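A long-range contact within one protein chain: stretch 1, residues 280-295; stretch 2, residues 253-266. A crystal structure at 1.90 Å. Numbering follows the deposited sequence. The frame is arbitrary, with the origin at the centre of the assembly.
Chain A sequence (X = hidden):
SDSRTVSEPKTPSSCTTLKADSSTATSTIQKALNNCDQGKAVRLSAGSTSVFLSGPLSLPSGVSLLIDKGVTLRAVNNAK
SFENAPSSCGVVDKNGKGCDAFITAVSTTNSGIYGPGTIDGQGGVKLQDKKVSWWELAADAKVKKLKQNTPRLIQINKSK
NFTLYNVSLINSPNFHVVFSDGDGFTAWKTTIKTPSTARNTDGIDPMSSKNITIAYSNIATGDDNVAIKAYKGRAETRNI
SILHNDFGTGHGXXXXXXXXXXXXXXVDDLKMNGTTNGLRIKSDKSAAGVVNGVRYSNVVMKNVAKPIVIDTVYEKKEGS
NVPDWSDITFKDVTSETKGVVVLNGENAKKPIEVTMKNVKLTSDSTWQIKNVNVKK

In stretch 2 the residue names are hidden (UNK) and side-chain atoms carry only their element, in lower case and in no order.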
# COMPACT_ATOMS: atom_id res chain seq x y z
N ARG A 280 3.33 12.78 -4.90
CA ARG A 280 2.00 13.35 -4.93
C ARG A 280 1.29 13.58 -3.61
O ARG A 280 1.30 12.78 -2.69
CB ARG A 280 1.15 12.40 -5.80
CG ARG A 280 -0.27 12.86 -6.04
CD ARG A 280 -0.83 12.13 -7.26
NE ARG A 280 -1.18 10.75 -6.92
CZ ARG A 280 -2.11 10.07 -7.58
NH1 ARG A 280 -2.74 10.65 -8.59
NH2 ARG A 280 -2.40 8.82 -7.24
N ILE A 281 0.61 14.72 -3.53
CA ILE A 281 -0.25 15.09 -2.43
C ILE A 281 -1.59 15.45 -3.09
O ILE A 281 -1.65 16.41 -3.88
CB ILE A 281 0.22 16.23 -1.52
CG1 ILE A 281 1.63 15.99 -1.00
CG2 ILE A 281 -0.77 16.38 -0.37
CD1 ILE A 281 2.22 17.08 -0.13
N LYS A 282 -2.61 14.65 -2.84
CA LYS A 282 -3.90 14.86 -3.49
C LYS A 282 -5.08 14.77 -2.55
O LYS A 282 -5.06 14.04 -1.56
CB LYS A 282 -4.06 13.81 -4.60
CG LYS A 282 -4.04 12.38 -4.08
CD LYS A 282 -4.36 11.38 -5.19
CE LYS A 282 -5.13 10.19 -4.65
NZ LYS A 282 -4.25 8.99 -4.52
N SER A 283 -6.14 15.50 -2.90
CA SER A 283 -7.37 15.48 -2.12
C SER A 283 -8.53 16.09 -2.90
O SER A 283 -8.42 16.41 -4.09
CB SER A 283 -7.17 16.20 -0.78
OG SER A 283 -8.05 15.66 0.19
N ASP A 284 -9.66 16.24 -2.24
CA ASP A 284 -10.84 16.86 -2.84
C ASP A 284 -11.62 17.52 -1.71
O ASP A 284 -11.21 17.44 -0.55
CB ASP A 284 -11.69 15.83 -3.58
CG ASP A 284 -12.05 14.62 -2.74
OD1 ASP A 284 -12.87 14.79 -1.82
OD2 ASP A 284 -11.51 13.52 -3.00
N LYS A 285 -12.79 18.07 -2.01
CA LYS A 285 -13.60 18.74 -1.00
C LYS A 285 -14.21 17.80 0.04
O LYS A 285 -14.64 18.29 1.09
CB LYS A 285 -14.73 19.55 -1.67
CG LYS A 285 -14.31 20.92 -2.15
CD LYS A 285 -15.53 21.75 -2.54
CE LYS A 285 -15.53 22.07 -4.02
NZ LYS A 285 -16.04 23.45 -4.29
N SER A 286 -14.27 16.50 -0.21
CA SER A 286 -14.85 15.56 0.73
C SER A 286 -13.88 15.02 1.78
O SER A 286 -14.36 14.49 2.79
CB SER A 286 -15.46 14.38 -0.03
OG SER A 286 -14.44 13.46 -0.40
N ALA A 287 -12.57 15.14 1.57
CA ALA A 287 -11.64 14.53 2.53
C ALA A 287 -10.38 15.32 2.80
O ALA A 287 -9.43 14.78 3.39
CB ALA A 287 -11.27 13.15 1.97
N ALA A 288 -10.34 16.59 2.43
CA ALA A 288 -9.16 17.41 2.65
C ALA A 288 -9.01 17.85 4.10
O ALA A 288 -9.99 18.21 4.76
CB ALA A 288 -9.22 18.65 1.75
N GLY A 289 -7.78 17.83 4.61
CA GLY A 289 -7.52 18.31 5.97
C GLY A 289 -6.09 18.83 6.07
O GLY A 289 -5.50 19.24 5.07
N VAL A 290 -5.50 18.68 7.25
CA VAL A 290 -4.14 19.11 7.49
C VAL A 290 -3.10 18.10 7.01
O VAL A 290 -3.12 16.92 7.34
CB VAL A 290 -3.88 19.36 9.00
CG1 VAL A 290 -2.43 19.72 9.27
CG2 VAL A 290 -4.80 20.45 9.52
N VAL A 291 -2.13 18.61 6.26
CA VAL A 291 -0.94 17.90 5.82
C VAL A 291 0.22 18.81 6.25
O VAL A 291 0.33 19.93 5.73
CB VAL A 291 -0.87 17.60 4.33
CG1 VAL A 291 0.52 17.08 3.95
CG2 VAL A 291 -1.93 16.61 3.89
N ASN A 292 1.03 18.37 7.20
CA ASN A 292 2.11 19.24 7.68
C ASN A 292 3.42 18.52 7.92
O ASN A 292 3.44 17.48 8.58
CB ASN A 292 1.64 19.91 8.98
CG ASN A 292 2.76 20.74 9.59
OD1 ASN A 292 3.04 21.84 9.11
ND2 ASN A 292 3.42 20.23 10.61
N GLY A 293 4.50 19.11 7.42
CA GLY A 293 5.84 18.58 7.62
C GLY A 293 6.14 17.37 6.74
O GLY A 293 6.22 16.23 7.19
N VAL A 294 6.23 17.63 5.44
CA VAL A 294 6.53 16.60 4.45
C VAL A 294 7.84 17.01 3.76
O VAL A 294 7.92 18.14 3.27
CB VAL A 294 5.43 16.42 3.40
CG1 VAL A 294 5.79 15.31 2.41
CG2 VAL A 294 4.09 16.09 4.05
N ARG A 295 8.83 16.14 3.77
CA ARG A 295 10.12 16.45 3.16
C ARG A 295 10.58 15.35 2.22
O ARG A 295 10.71 14.18 2.60
CB ARG A 295 11.19 16.72 4.22
CG ARG A 295 11.34 15.63 5.26
CD ARG A 295 11.87 16.17 6.58
NE ARG A 295 10.91 17.02 7.27
CZ ARG A 295 9.93 16.59 8.06
NH1 ARG A 295 9.76 15.29 8.27
NH2 ARG A 295 9.11 17.46 8.63
N UNK A 253 4.24 7.87 -5.23
CA UNK A 253 4.56 7.99 -3.81
C UNK A 253 3.59 9.06 -3.32
O UNK A 253 3.88 10.26 -3.39
c UNK A 253 6.02 8.37 -3.61
s UNK A 253 6.07 7.51 -0.97
c UNK A 253 6.41 8.80 -2.20
c UNK A 253 4.76 8.28 -0.03
N UNK A 254 2.37 8.64 -2.98
CA UNK A 254 1.30 9.56 -2.67
C UNK A 254 0.83 9.70 -1.23
O UNK A 254 0.98 8.85 -0.36
o UNK A 254 0.37 9.05 -4.88
c UNK A 254 0.05 9.14 -3.50
N UNK A 255 0.20 10.85 -1.00
CA UNK A 255 -0.47 11.22 0.24
C UNK A 255 -1.90 11.60 -0.16
O UNK A 255 -2.04 12.45 -1.05
c UNK A 255 1.53 11.92 1.62
c UNK A 255 2.39 13.09 2.08
c UNK A 255 0.19 12.36 1.01
c UNK A 255 -0.70 12.91 2.11
N UNK A 256 -2.92 10.98 0.41
CA UNK A 256 -4.30 11.30 0.05
C UNK A 256 -4.95 10.10 -0.63
O UNK A 256 -4.33 9.04 -0.72
N UNK A 257 -6.19 10.25 -1.05
CA UNK A 257 -6.94 11.50 -0.99
C UNK A 257 -7.47 11.88 0.37
O UNK A 257 -7.81 13.05 0.65
c UNK A 257 -8.11 11.40 -1.99
o UNK A 257 -7.57 11.43 -3.31
N UNK A 258 -7.55 10.91 1.28
CA UNK A 258 -7.99 11.22 2.65
C UNK A 258 -6.81 11.88 3.34
O UNK A 258 -5.79 11.23 3.59
o UNK A 258 -8.05 8.21 1.18
o UNK A 258 -10.12 7.69 0.89
c UNK A 258 -9.25 8.36 1.48
c UNK A 258 -8.51 9.95 3.32
c UNK A 258 -9.68 9.33 2.56
N UNK A 259 -6.92 13.19 3.59
CA UNK A 259 -5.82 13.92 4.21
C UNK A 259 -6.24 14.57 5.52
O UNK A 259 -5.83 15.70 5.80
o UNK A 259 -6.25 15.91 2.85
c UNK A 259 -4.56 14.38 2.06
c UNK A 259 -5.23 15.00 3.28
N UNK A 260 -6.97 13.86 6.37
CA UNK A 260 -7.41 14.41 7.65
C UNK A 260 -6.36 14.30 8.74
O UNK A 260 -6.58 13.64 9.75
c UNK A 260 -9.85 13.91 7.08
s UNK A 260 -10.15 15.66 6.76
c UNK A 260 -10.62 16.22 8.39
c UNK A 260 -8.71 13.73 8.09
N UNK A 261 -5.22 14.95 8.58
CA UNK A 261 -4.16 14.95 9.57
C UNK A 261 -3.01 14.00 9.24
O UNK A 261 -2.90 12.93 9.85
N UNK A 262 -2.14 14.40 8.34
CA UNK A 262 -0.95 13.66 7.95
C UNK A 262 0.26 14.51 8.34
O UNK A 262 0.36 15.66 7.90
c UNK A 262 0.43 12.80 6.01
c UNK A 262 -2.05 12.46 6.05
c UNK A 262 -0.90 13.38 6.44
N UNK A 263 1.10 14.01 9.24
CA UNK A 263 2.23 14.76 9.76
C UNK A 263 3.57 14.04 9.75
O UNK A 263 3.65 12.83 10.00
c UNK A 263 -1.67 15.80 12.01
c UNK A 263 -1.68 17.18 12.05
c UNK A 263 0.66 17.22 11.60
o UNK A 263 -2.86 17.83 12.30
c UNK A 263 -0.52 17.90 11.86
c UNK A 263 0.70 15.83 11.55
c UNK A 263 1.99 15.10 11.26
c UNK A 263 -0.49 15.14 11.76
N UNK A 264 4.64 14.79 9.57
CA UNK A 264 6.01 14.33 9.66
C UNK A 264 6.35 13.12 8.81
O UNK A 264 6.69 12.03 9.28
c UNK A 264 7.77 13.78 11.45
c UNK A 264 6.32 14.05 11.14
o UNK A 264 8.68 14.25 10.77
n UNK A 264 8.01 12.98 12.49
N UNK A 265 6.29 13.33 7.50
CA UNK A 265 6.59 12.32 6.50
C UNK A 265 7.94 12.62 5.84
O UNK A 265 8.12 13.70 5.29
c UNK A 265 4.13 12.03 6.05
c UNK A 265 5.78 11.20 4.39
c UNK A 265 5.49 12.27 5.42
N UNK A 266 8.86 11.67 5.94
CA UNK A 266 10.20 11.82 5.40
C UNK A 266 10.48 10.81 4.29
O UNK A 266 10.49 9.60 4.52
c UNK A 266 12.67 11.77 5.98
c UNK A 266 11.26 11.63 6.52
o UNK A 266 11.06 12.60 7.55
O HOH W 1 3.66 11.98 -1.30
O HOH W 2 -9.61 12.57 -4.91

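At 253 two carbons, a sulfur and a terminal carbon run unbranched, the CA-to-CB bond pointing away from stretch 1, while Arg280 N donates to the backbone O of 253 at 3.0 Å: Met253, whose side chain the backbone link does not need. At 254 one carbon bears one oxygen, 3.1 Å from Arg280 NE: Ser254, a short hydroxyl accepting at the guanidinium edge. Position 255 has four carbons, forked at the first with one arm two carbons long, packed among Ile281, Val291 and Val294, while its backbone bonds to Arg280 O and Lys282 N: Ile255, whose CD1 lies 4.0 Å from Val294 CG2.

Position 256 has no side-chain atoms, and a CB would lie 1.8 Å from Lys282 O: Gly256. A cis peptide leads to 257, where the chain turns a corner; one carbon bears one oxygen, which reaches a water that also binds Asp284 OD2, and the backbone O of 257 accepts from Ser283 OG at 2.7 Å: Ser257. At 258 three carbons end in two oxygens, the CA-to-CB bond points away, and CA is 3.9 Å from Ala287 CB: Glu258, whose CG still lies 4.2 Å from Ala287 CB.

Position 259, one carbon carrying an oxygen and a carbon, sets its CB 3.7 Å from Val291 CG2 and its oxygen beside Ser283 and Gly289: Thr259. One hydroxyl suits both, as Thr259 OG1 donates to Ser283 OG (3.2 Å) and accepts from Gly289 N (3.0 Å). At 260 two carbons, a sulfur and a terminal carbon, unbranched, bring the sulfur back to Ala288 O: Met260, a flexible chain with SD 3.2 Å from Ala288 O. Position 261 is bare, its backbone N bonding weakly to Val290 O (3.1 Å): Gly261, with backbone angles that call for glycine.

At 262 three carbons fork at the first, CB 4.2 Å from Val291 CG2: Val262, compact and branched. At 263 one carbon precedes a ring of six carbons bearing one oxygen, near Val290 CG1 and Asn292 CB: Tyr263, broad enough to meet both. At 264 the second of two carbons bears oxygen and nitrogen, near Arg295: Asn264, whose OD1 accepts from Arg295 NH1 at 2.9 Å. Three forked carbons at 265 set CB 4.3 Å from Val294 CG1: Val265, again compact. At 266 a carbon bears oxygen and carbon, near Arg295: Thr266, whose OG1 accepts from Arg295 NH1 at 3.1 Å.

Two parallel strand pairings are linked by the corner at Ser257 and by Thr259, which bonds to Ser283, Ala287 and Gly289. Backbone hydrogen bonds fix the register, including Val262 N to Val290 O (2.9 Å) and Asn292 N to Val262 O (2.9 Å). In one pairing Ile255 packs on Ile281, in the other Val262 and Val265 on Val291 and Val294; Ile255 CG2 also touches Val291 CG2 (4.3 Å). Ser254 and Thr266 accept from arginines.

Stretch 2 (253-266) MSIGSETMGVYNVT
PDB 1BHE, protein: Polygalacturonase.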